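Local coordinates for StiE protein (Stigmatella aurantiaca, PDB 6ECX) that probably transfers a methyl group from bound S-adenosylmethionine to an oxygen of a polyketide intermediate, as the O-methyltransferase domain of a multifunctional polyketide synthase, at residues Phe81-Leu86 against Leu287-Lys292. Sequence-based numbering, arbitrary orientation.
Sequences FRAVDL and LFHVQK
Ala83 and His289 have the nearest CA atoms across the contact, 7.6 Å apart. Residues 81-86 follow helix 64-80, and a type I beta turn runs from Phe81 to Val84, closed by Val84 N to Phe81 O (3.1 Å). Residues 287-292 form the end of strand 283-292. No backbone-to-backbone hydrogen bond joins the two segments. The side chains of Arg82, Ala83 and Val84 reach the strand, Arg82 bonding to a main-chain carbonyl. Arg82 CG sits between the backbone N and the carbonyl carbon (chi1 61°). The chain is extended from CG to NE, and the guanidinium at its end meets the strand. There NH2 donates to Leu287 O at 3.2 Å, with an N-H...O angle of 144°. The oxygen lies at the edge of the guanidinium, somewhat out of its plane. NH2 also forms a salt bridge with Asp230 on strand 226-233. NH1 is bonded to Val79 O, at the end of helix 64-80. A water weakly bridges NH1 and Phe288 O. The guanidinium thus ties the helix end to two neighbouring strands. These strands belong to the mixed sheet of a Rossmann-like, SAM-dependent methyltransferase fold, in which strand 283-292 runs antiparallel between strands 187-196 and 226-233. The Leu287 side chain lies about 10 Å from bound SAM. Further along the strand, Ala83 CB rests over one face of the His289 imidazole, 3.7 Å from its centroid, in a CH-pi contact. It is offset toward the rim, and NE2 is the nearest ring atom at 3.4 Å. Val84 CG2 approaches the ring edge more loosely, 4.4 Å from His289 NE2. The guanidinium and imidazole planes are 64° apart, and Arg82 NH2 meets His289 at CB (3.7 Å) rather than on the ring.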
ATOM      1  N   PHE A  81      -8.764  -4.992   3.061  1.00 38.60           N
ATOM      2  CA  PHE A  81      -9.558  -6.029   2.412  1.00 38.07           C
ATOM      3  C   PHE A  81     -10.993  -6.072   2.924  1.00 41.18           C
ATOM      4  O   PHE A  81     -11.688  -7.051   2.672  1.00 40.18           O
ATOM      5  CB  PHE A  81      -8.914  -7.402   2.625  1.00 38.89           C
ATOM      6  CG  PHE A  81      -7.748  -7.686   1.721  1.00 44.85           C
ATOM      7  CD1 PHE A  81      -7.933  -8.353   0.517  1.00 46.98           C
ATOM      8  CD2 PHE A  81      -6.461  -7.327   2.098  1.00 43.34           C
ATOM      9  CE1 PHE A  81      -6.850  -8.636  -0.306  1.00 49.42           C
ATOM     10  CE2 PHE A  81      -5.377  -7.609   1.291  1.00 45.73           C
ATOM     11  CZ  PHE A  81      -5.560  -8.259   0.088  1.00 47.04           C
ATOM     12  N   ARG A  82     -11.436  -5.040   3.659  1.00 38.09           N
ATOM     13  CA  ARG A  82     -12.702  -5.090   4.385  1.00 37.00           C
ATOM     14  C   ARG A  82     -13.883  -5.503   3.511  1.00 41.89           C
ATOM     15  O   ARG A  82     -14.827  -6.139   3.998  1.00 41.86           O
ATOM     16  CB  ARG A  82     -12.991  -3.719   5.015  1.00 41.92           C
ATOM     17  CG  ARG A  82     -13.134  -2.584   3.976  1.00 39.97           C
ATOM     18  CD  ARG A  82     -13.012  -1.218   4.675  1.00 40.34           C
ATOM     19  NE  ARG A  82     -13.063  -0.112   3.716  1.00 41.73           N
ATOM     20  CZ  ARG A  82     -12.016   0.325   3.015  1.00 42.57           C
ATOM     21  NH1 ARG A  82     -10.818  -0.244   3.160  1.00 39.29           N
ATOM     22  NH2 ARG A  82     -12.159   1.338   2.171  1.00 38.16           N
ATOM     23  N   ALA A  83     -13.882  -5.119   2.248  1.00 38.14           N
ATOM     24  CA  ALA A  83     -15.057  -5.314   1.413  1.00 40.21           C
ATOM     25  C   ALA A  83     -14.905  -6.470   0.440  1.00 42.74           C
ATOM     26  O   ALA A  83     -15.869  -6.786  -0.264  1.00 46.93           O
ATOM     27  CB  ALA A  83     -15.375  -4.031   0.636  1.00 37.50           C
ATOM     28  N   VAL A  84     -13.740  -7.133   0.405  1.00 36.18           N
ATOM     29  CA  VAL A  84     -13.448  -8.146  -0.612  1.00 33.62           C
ATOM     30  C   VAL A  84     -13.914  -9.513  -0.128  1.00 40.56           C
ATOM     31  O   VAL A  84     -13.621  -9.925   1.001  1.00 42.67           O
ATOM     32  CB  VAL A  84     -11.949  -8.178  -0.948  1.00 36.67           C
ATOM     33  CG1 VAL A  84     -11.657  -9.260  -1.977  1.00 40.64           C
ATOM     34  CG2 VAL A  84     -11.452  -6.805  -1.415  1.00 36.95           C
ATOM     35  N   ASP A  85     -14.627 -10.227  -0.988  1.00 41.70           N
ATOM     36  CA  ASP A  85     -15.015 -11.611  -0.730  1.00 39.15           C
ATOM     37  C   ASP A  85     -14.085 -12.482  -1.563  1.00 44.33           C
ATOM     38  O   ASP A  85     -14.315 -12.687  -2.757  1.00 41.22           O
ATOM     39  CB  ASP A  85     -16.479 -11.851  -1.091  1.00 40.22           C
ATOM     40  CG  ASP A  85     -16.918 -13.299  -0.856  1.00 50.42           C
ATOM     41  OD1 ASP A  85     -16.074 -14.139  -0.465  1.00 50.19           O
ATOM     42  OD2 ASP A  85     -18.124 -13.599  -1.052  1.00 52.15           O
ATOM     43  N   LEU A  86     -13.033 -13.004  -0.938  1.00 44.29           N
ATOM     44  CA  LEU A  86     -12.065 -13.777  -1.717  1.00 44.95           C
ATOM     45  C   LEU A  86     -12.665 -15.061  -2.295  1.00 39.07           C
ATOM     46  O   LEU A  86     -12.195 -15.542  -3.332  1.00 44.95           O
ATOM     47  CB  LEU A  86     -10.846 -14.096  -0.856  1.00 47.32           C
ATOM     48  CG  LEU A  86     -10.023 -12.835  -0.544  1.00 50.87           C
ATOM     49  CD1 LEU A  86      -9.041 -13.081   0.590  1.00 61.09           C
ATOM     50  CD2 LEU A  86      -9.298 -12.317  -1.791  1.00 41.22           C
ATOM     51  N   LEU A 287      -6.895   4.129   2.697  1.00 39.69           N
ATOM     52  CA  LEU A 287      -7.079   2.769   2.213  1.00 36.71           C
ATOM     53  C   LEU A 287      -8.298   2.802   1.280  1.00 43.47           C
ATOM     54  O   LEU A 287      -9.443   2.888   1.743  1.00 43.30           O
ATOM     55  CB  LEU A 287      -7.259   1.804   3.386  1.00 41.36           C
ATOM     56  CG  LEU A 287      -6.263   1.954   4.553  1.00 46.70           C
ATOM     57  CD1 LEU A 287      -6.583   0.989   5.685  1.00 43.02           C
ATOM     58  CD2 LEU A 287      -4.821   1.757   4.089  1.00 39.14           C
ATOM     59  N   PHE A 288      -8.027   2.748  -0.029  1.00 37.21           N
ATOM     60  CA  PHE A 288      -9.022   2.920  -1.079  1.00 40.67           C
ATOM     61  C   PHE A 288      -9.688   1.584  -1.389  1.00 41.61           C
ATOM     62  O   PHE A 288      -9.008   0.561  -1.530  1.00 35.93           O
ATOM     63  CB  PHE A 288      -8.389   3.432  -2.376  1.00 33.88           C
ATOM     64  CG  PHE A 288      -7.664   4.762  -2.261  1.00 40.25           C
ATOM     65  CD1 PHE A 288      -6.368   4.825  -1.752  1.00 44.61           C
ATOM     66  CD2 PHE A 288      -8.243   5.924  -2.749  1.00 43.68           C
ATOM     67  CE1 PHE A 288      -5.693   6.035  -1.687  1.00 46.24           C
ATOM     68  CE2 PHE A 288      -7.580   7.134  -2.694  1.00 48.95           C
ATOM     69  CZ  PHE A 288      -6.300   7.195  -2.159  1.00 46.22           C
ATOM     70  N   HIS A 289     -11.009   1.598  -1.537  1.00 38.37           N
ATOM     71  CA  HIS A 289     -11.725   0.488  -2.162  1.00 40.43           C
ATOM     72  C   HIS A 289     -12.411   1.020  -3.416  1.00 38.76           C
ATOM     73  O   HIS A 289     -13.281   1.892  -3.326  1.00 36.32           O
ATOM     74  CB  HIS A 289     -12.747  -0.139  -1.211  1.00 40.95           C
ATOM     75  CG  HIS A 289     -13.406  -1.366  -1.765  1.00 42.74           C
ATOM     76  ND1 HIS A 289     -14.613  -1.328  -2.430  1.00 48.97           N
ATOM     77  CD2 HIS A 289     -13.011  -2.661  -1.779  1.00 42.99           C
ATOM     78  CE1 HIS A 289     -14.939  -2.545  -2.826  1.00 39.43           C
ATOM     79  NE2 HIS A 289     -13.986  -3.374  -2.438  1.00 49.64           N
ATOM     80  N   VAL A 290     -12.023   0.488  -4.571  1.00 34.46           N
ATOM     81  CA  VAL A 290     -12.381   1.011  -5.883  1.00 32.45           C
ATOM     82  C   VAL A 290     -12.986  -0.126  -6.701  1.00 35.96           C
ATOM     83  O   VAL A 290     -12.545  -1.277  -6.595  1.00 34.20           O
ATOM     84  CB  VAL A 290     -11.127   1.591  -6.578  1.00 39.22           C
ATOM     85  CG1 VAL A 290     -11.419   2.088  -7.994  1.00 40.26           C
ATOM     86  CG2 VAL A 290     -10.502   2.710  -5.692  1.00 36.14           C
ATOM     87  N   GLN A 291     -13.982   0.189  -7.534  1.00 37.06           N
ATOM     88  CA  GLN A 291     -14.585  -0.814  -8.407  1.00 31.60           C
ATOM     89  C   GLN A 291     -14.518  -0.363  -9.868  1.00 33.94           C
ATOM     90  O   GLN A 291     -14.771   0.794 -10.180  1.00 34.09           O
ATOM     91  CB  GLN A 291     -16.042  -1.103  -8.005  1.00 31.39           C
ATOM     92  CG  GLN A 291     -16.650  -2.261  -8.809  1.00 34.82           C
ATOM     93  CD  GLN A 291     -18.099  -2.517  -8.468  1.00 40.56           C
ATOM     94  OE1 GLN A 291     -18.771  -1.667  -7.898  1.00 43.76           O
ATOM     95  NE2 GLN A 291     -18.572  -3.713  -8.769  1.00 35.72           N
ATOM     96  N   LYS A 292     -14.172  -1.271 -10.775  1.00 33.77           N
ATOM     97  CA  LYS A 292     -14.278  -0.931 -12.193  1.00 31.63           C
ATOM     98  C   LYS A 292     -15.742  -0.785 -12.614  1.00 35.47           C
ATOM     99  O   LYS A 292     -16.602  -1.607 -12.264  1.00 35.20           O
ATOM    100  CB  LYS A 292     -13.607  -2.007 -13.052  1.00 34.59           C
ATOM    101  CG  LYS A 292     -13.727  -1.696 -14.525  1.00 39.04           C
ATOM    102  CD  LYS A 292     -12.835  -2.581 -15.362  1.00 44.06           C
ATOM    103  CE  LYS A 292     -12.971  -2.222 -16.838  1.00 38.81           C
ATOM    104  NZ  LYS A 292     -11.885  -2.906 -17.593  1.00 36.95           N
TER
HETATM  105  O   HOH W   1      -9.146  -0.738   0.935  1.00 35.52           O